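Local coordinates for protein NADH oxidoreductase (Mesorhizobium loti, PDB 3PI7) that probably binds NADPH and acts as an oxidoreductase on NAD(P)H, perhaps as a quinone reductase of the medium-chain dehydrogenase type, at residues 169-174 / 239-244; 196-201 / 339-344. All coordinates share one frame; numbering follows the deposited sequence.

Interaction 1: residues 169-174 / 239-244; sequences VMTAGA and DAVTGP
Thr171 and Asp239 join by a hydrogen bond at the C-terminal ends of two neighbouring inner strands of the parallel Rossmann sheet, 167-170 and 236-239, where the chain runs out into loops. The Thr171 hydroxyl donates to Asp239 OD1, with 2.7 Å between OG1 and OD1, and OD1 accepts through its anti lone pair, the one turned from OD2. A chi1 of 47° sets OG1 between the backbone N and the carbonyl carbon, facing the aspartate.

The same oxygen also binds its own loop. Val241 N donates to Asp239 OD1 over 3.0 Å from well above the carboxylate plane, closing an Asx turn, and Thr242 N donates to OD1 on the syn side along an almost straight path (177°). Asp239 OD2 accepts from Trp259 NE1 of strand 258-261, with a weak further bond from Thr242 N, so both carboxylate oxygens are held and the group is unlikely to turn.

Apolar contacts lie beside the polar core. Val241 CG2 comes within 3.6 Å of Thr171 CB and 3.9 Å of Ala172 CB, and the methyl carbons Ala172 CB and Ala240 CB meet at 4.1 Å. Leu245 and Ile249 of helix 243-252 also touch Thr171.

Three donors converge on Asp239 OD1, a pattern suited to a carboxylate that is probably ionised although buried; the side chain thus fixes the turn leading into helix 243-252 and ties it to the loop after strand 167-170.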
loop_
_atom_site.group_PDB
_atom_site.type_symbol
_atom_site.label_atom_id
_atom_site.label_comp_id
_atom_site.label_asym_id
_atom_site.label_seq_id
_atom_site.Cartn_x
_atom_site.Cartn_y
_atom_site.Cartn_z
ATOM N N VAL A 169 6.303 -14.394 3.858
ATOM C CA VAL A 169 5.018 -15.081 3.687
ATOM C C VAL A 169 4.615 -15.127 2.225
ATOM O O VAL A 169 4.819 -14.163 1.488
ATOM C CB VAL A 169 3.897 -14.407 4.554
ATOM C CG1 VAL A 169 2.581 -15.187 4.506
ATOM C CG2 VAL A 169 4.341 -14.225 5.992
HETATM N N MSE A 170 3.931 -16.224 1.852
HETATM C CA MSE A 170 3.393 -16.365 0.500
HETATM C C MSE A 170 2.055 -17.052 0.538
HETATM O O MSE A 170 1.916 -18.077 1.194
HETATM C CB MSE A 170 4.335 -17.174 -0.403
HETATM C CG MSE A 170 5.592 -16.417 -0.726
HETATM SE SE MSE A 170 6.632 -17.296 -2.059
HETATM C CE MSE A 170 7.168 -18.851 -1.018
ATOM N N THR A 171 1.067 -16.491 -0.166
ATOM C CA THR A 171 -0.196 -17.208 -0.381
ATOM C C THR A 171 -0.042 -18.076 -1.643
ATOM O O THR A 171 0.886 -17.864 -2.437
ATOM C CB THR A 171 -1.369 -16.272 -0.510
ATOM O OG1 THR A 171 -1.026 -15.221 -1.403
ATOM C CG2 THR A 171 -1.826 -15.730 0.793
ATOM N N ALA A 172 -0.963 -19.046 -1.860
ATOM C CA ALA A 172 -0.925 -19.989 -3.002
ATOM C C ALA A 172 0.392 -20.742 -2.958
ATOM O O ALA A 172 1.129 -20.787 -3.941
ATOM C CB ALA A 172 -1.088 -19.256 -4.337
ATOM N N GLY A 173 0.716 -21.251 -1.780
ATOM C CA GLY A 173 1.971 -21.943 -1.524
ATOM C C GLY A 173 2.315 -23.080 -2.459
ATOM O O GLY A 173 3.490 -23.330 -2.718
ATOM N N ALA A 174 1.317 -23.755 -3.005
ATOM C CA ALA A 174 1.606 -24.902 -3.862
ATOM C C ALA A 174 1.827 -24.543 -5.329
ATOM O O ALA A 174 2.059 -25.447 -6.140
ATOM C CB ALA A 174 0.485 -25.907 -3.745
ATOM N N ASP A 239 1.882 -11.927 -2.302
ATOM C CA ASP A 239 0.509 -12.387 -2.373
ATOM C C ASP A 239 -0.024 -12.573 -3.794
ATOM O O ASP A 239 -0.158 -11.600 -4.539
ATOM C CB ASP A 239 -0.354 -11.358 -1.628
ATOM C CG ASP A 239 -1.848 -11.652 -1.601
ATOM O OD1 ASP A 239 -2.226 -12.851 -1.619
ATOM O OD2 ASP A 239 -2.628 -10.688 -1.515
ATOM N N ALA A 240 -0.422 -13.811 -4.127
ATOM C CA ALA A 240 -1.019 -14.143 -5.422
ATOM C C ALA A 240 -2.561 -14.220 -5.342
ATOM O O ALA A 240 -3.217 -14.426 -6.380
ATOM C CB ALA A 240 -0.494 -15.516 -5.894
ATOM N N VAL A 241 -3.132 -14.141 -4.127
ATOM C CA VAL A 241 -4.529 -14.469 -3.902
ATOM C C VAL A 241 -5.394 -13.250 -3.635
ATOM O O VAL A 241 -6.457 -13.127 -4.250
ATOM C CB VAL A 241 -4.630 -15.516 -2.746
ATOM C CG1 VAL A 241 -6.072 -15.851 -2.384
ATOM C CG2 VAL A 241 -3.881 -16.809 -3.101
ATOM N N THR A 242 -4.944 -12.346 -2.730
ATOM C CA THR A 242 -5.702 -11.189 -2.269
ATOM C C THR A 242 -6.924 -11.724 -1.529
ATOM O O THR A 242 -6.849 -12.813 -0.952
ATOM C CB THR A 242 -6.002 -10.125 -3.358
ATOM O OG1 THR A 242 -7.121 -10.527 -4.156
ATOM C CG2 THR A 242 -4.789 -9.819 -4.227
ATOM N N GLY A 243 -7.975 -10.911 -1.441
ATOM C CA GLY A 243 -9.191 -11.262 -0.717
ATOM C C GLY A 243 -9.003 -11.384 0.785
ATOM O O GLY A 243 -7.981 -10.955 1.338
ATOM N N PRO A 244 -9.994 -12.012 1.443
ATOM C CA PRO A 244 -9.968 -12.172 2.919
ATOM C C PRO A 244 -8.747 -12.879 3.488
ATOM O O PRO A 244 -8.281 -12.506 4.579
ATOM C CB PRO A 244 -11.219 -13.016 3.196
ATOM C CG PRO A 244 -12.132 -12.713 2.062
ATOM C CD PRO A 244 -11.256 -12.524 0.862
#

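Interaction 2: residues 196-201 / 339-344; sequences VRRDEQ and TKPNGK
This is a surface contact between two loops, bridging the Rossmann-fold nucleotide-binding domain and the GroES-like part of the chain: residues 196-201 follow strand 191-196 of the parallel sheet, and residues 339-344 lead into strand 345-348, which belongs to the other, mixed sheet. Arg198 and Gln201 both reach Pro341. The Arg198 side chain crosses the proline at about a right angle and lays one guanidinium face over it, Pro341 CB standing 3.6 Å above the plane and offset toward the rim. Gln201, buried, also crosses Pro341 at about a right angle. Its CG is set beside the backbone N (chi1 -72°), and the extended chain carries CD on toward the 339-344 loop. Gln201 NE2 lies 3.6 Å from Pro341 CB. The polar link is weak: Gln201 NE2 donates to Asn342 OD1 at 3.4 Å with an N-H...O angle of 148°, the two amide planes turned 51° apart. Asn342 packs on Leu204 of helix 202-208 as well. An alanine at Gln201 would probably leave Asn342 OD1 without this amide donor and open a gap beside Pro341. On the arginine side, Arg198 NH1 comes to 3.7 Å from Pro341 CG.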
loop_
_atom_site.group_PDB
_atom_site.type_symbol
_atom_site.label_atom_id
_atom_site.label_comp_id
_atom_site.label_asym_id
_atom_site.label_seq_id
_atom_site.Cartn_x
_atom_site.Cartn_y
_atom_site.Cartn_z
ATOM N N VAL A 196 -1.884 -22.978 2.105
ATOM C CA VAL A 196 -2.485 -23.929 1.153
ATOM C C VAL A 196 -3.976 -24.126 1.468
ATOM O O VAL A 196 -4.423 -23.717 2.527
ATOM C CB VAL A 196 -1.745 -25.291 1.150
ATOM C CG1 VAL A 196 -0.309 -25.130 0.694
ATOM C CG2 VAL A 196 -1.810 -25.968 2.513
ATOM N N ARG A 197 -4.715 -24.824 0.590
ATOM C CA ARG A 197 -6.138 -25.167 0.773
ATOM C C ARG A 197 -6.311 -26.675 1.018
ATOM O O ARG A 197 -7.414 -27.122 1.340
ATOM C CB ARG A 197 -6.961 -24.755 -0.460
ATOM C CG ARG A 197 -7.035 -23.249 -0.652
ATOM C CD ARG A 197 -7.724 -22.844 -1.939
ATOM N N ARG A 198 -5.222 -27.459 0.845
ATOM C CA ARG A 198 -5.246 -28.915 0.993
ATOM C C ARG A 198 -4.174 -29.404 1.949
ATOM O O ARG A 198 -2.999 -29.104 1.750
ATOM C CB ARG A 198 -5.026 -29.597 -0.381
ATOM C CG ARG A 198 -5.945 -29.134 -1.500
ATOM C CD ARG A 198 -5.406 -29.540 -2.860
ATOM N NE ARG A 198 -5.866 -28.635 -3.916
ATOM C CZ ARG A 198 -6.662 -28.990 -4.919
ATOM N NH1 ARG A 198 -7.090 -30.243 -5.026
ATOM N NH2 ARG A 198 -7.028 -28.099 -5.831
ATOM N N ASP A 199 -4.556 -30.227 2.935
ATOM C CA ASP A 199 -3.612 -30.835 3.882
ATOM C C ASP A 199 -2.540 -31.685 3.149
ATOM O O ASP A 199 -1.390 -31.747 3.597
ATOM C CB ASP A 199 -4.368 -31.709 4.895
ATOM C CG ASP A 199 -4.847 -30.991 6.147
ATOM O OD1 ASP A 199 -4.546 -29.777 6.298
ATOM O OD2 ASP A 199 -5.512 -31.641 6.983
ATOM N N GLU A 200 -2.912 -32.293 2.003
ATOM C CA GLU A 200 -2.033 -33.146 1.193
ATOM C C GLU A 200 -0.844 -32.377 0.573
ATOM O O GLU A 200 0.079 -33.013 0.073
ATOM C CB GLU A 200 -2.822 -33.887 0.088
ATOM C CG GLU A 200 -3.409 -32.998 -1.001
ATOM N N GLN A 201 -0.878 -31.034 0.582
ATOM C CA GLN A 201 0.195 -30.225 0.024
ATOM C C GLN A 201 1.187 -29.791 1.094
ATOM O O GLN A 201 2.200 -29.189 0.766
ATOM C CB GLN A 201 -0.388 -28.996 -0.679
ATOM C CG GLN A 201 -1.089 -29.371 -1.972
ATOM C CD GLN A 201 -1.894 -28.242 -2.535
ATOM O OE1 GLN A 201 -2.473 -27.439 -1.801
ATOM N NE2 GLN A 201 -1.997 -28.197 -3.858
ATOM N N THR A 339 -7.033 -28.739 -12.860
ATOM C CA THR A 339 -7.636 -29.022 -11.547
ATOM C C THR A 339 -6.736 -29.912 -10.709
ATOM O O THR A 339 -6.823 -29.874 -9.480
ATOM C CB THR A 339 -9.034 -29.647 -11.666
ATOM O OG1 THR A 339 -8.972 -30.868 -12.405
ATOM C CG2 THR A 339 -10.046 -28.699 -12.264
ATOM N N LYS A 340 -5.886 -30.724 -11.369
ATOM C CA LYS A 340 -4.928 -31.600 -10.695
ATOM C C LYS A 340 -4.001 -30.753 -9.812
ATOM O O LYS A 340 -3.356 -29.825 -10.320
ATOM C CB LYS A 340 -4.108 -32.416 -11.713
ATOM C CG LYS A 340 -4.664 -33.800 -12.018
ATOM C CD LYS A 340 -5.582 -33.811 -13.233
ATOM C CE LYS A 340 -5.839 -35.204 -13.758
ATOM N NZ LYS A 340 -4.731 -35.696 -14.623
ATOM N N PRO A 341 -3.974 -30.984 -8.480
ATOM C CA PRO A 341 -3.064 -30.191 -7.643
ATOM C C PRO A 341 -1.617 -30.553 -7.962
ATOM O O PRO A 341 -1.337 -31.705 -8.327
ATOM C CB PRO A 341 -3.464 -30.559 -6.210
ATOM C CG PRO A 341 -4.091 -31.901 -6.317
ATOM C CD PRO A 341 -4.672 -32.029 -7.698
ATOM N N ASN A 342 -0.710 -29.555 -7.869
ATOM C CA ASN A 342 0.736 -29.663 -8.119
ATOM C C ASN A 342 1.011 -29.878 -9.622
ATOM O O ASN A 342 0.110 -30.264 -10.376
ATOM C CB ASN A 342 1.391 -30.773 -7.252
ATOM C CG ASN A 342 0.822 -30.875 -5.839
ATOM O OD1 ASN A 342 0.684 -29.877 -5.111
ATOM N ND2 ASN A 342 0.417 -32.075 -5.438
ATOM N N GLY A 343 2.228 -29.549 -10.049
ATOM C CA GLY A 343 2.657 -29.663 -11.442
ATOM C C GLY A 343 2.050 -28.658 -12.411
ATOM O O GLY A 343 0.920 -28.185 -12.232
ATOM N N LYS A 344 2.808 -28.358 -13.465
ATOM C CA LYS A 344 2.458 -27.437 -14.539
ATOM C C LYS A 344 1.930 -28.206 -15.778
ATOM O O LYS A 344 2.381 -29.319 -16.066
ATOM C CB LYS A 344 3.702 -26.616 -14.914
ATOM C CG LYS A 344 3.408 -25.303 -15.615
ATOM C CD LYS A 344 4.676 -24.470 -15.781
ATOM C CE LYS A 344 4.321 -23.190 -16.472
ATOM N NZ LYS A 344 5.368 -22.140 -16.345
#

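How the interactions relate
Interaction 1 is buried within the Rossmann domain, where it joins the ends of two neighbouring strands of one parallel sheet; interaction 2 lies at the surface and joins that domain to the GroES-like part. Their chemistry follows their places. In the buried contact a carboxylate oxygen gathers a hydroxyl and two backbone N-H donors, whereas at the surface a guanidinium and an amide lie against a proline with one weak amide-amide bond. The two meet directly, their centres about 14 Å apart: Ala174 CB, in the loop after strand 167-170, packs at 3.4 Å on Gln201 NE2. Segments 169-174 and 196-201 both leave adjacent strands of the same sheet, which brings these loops together.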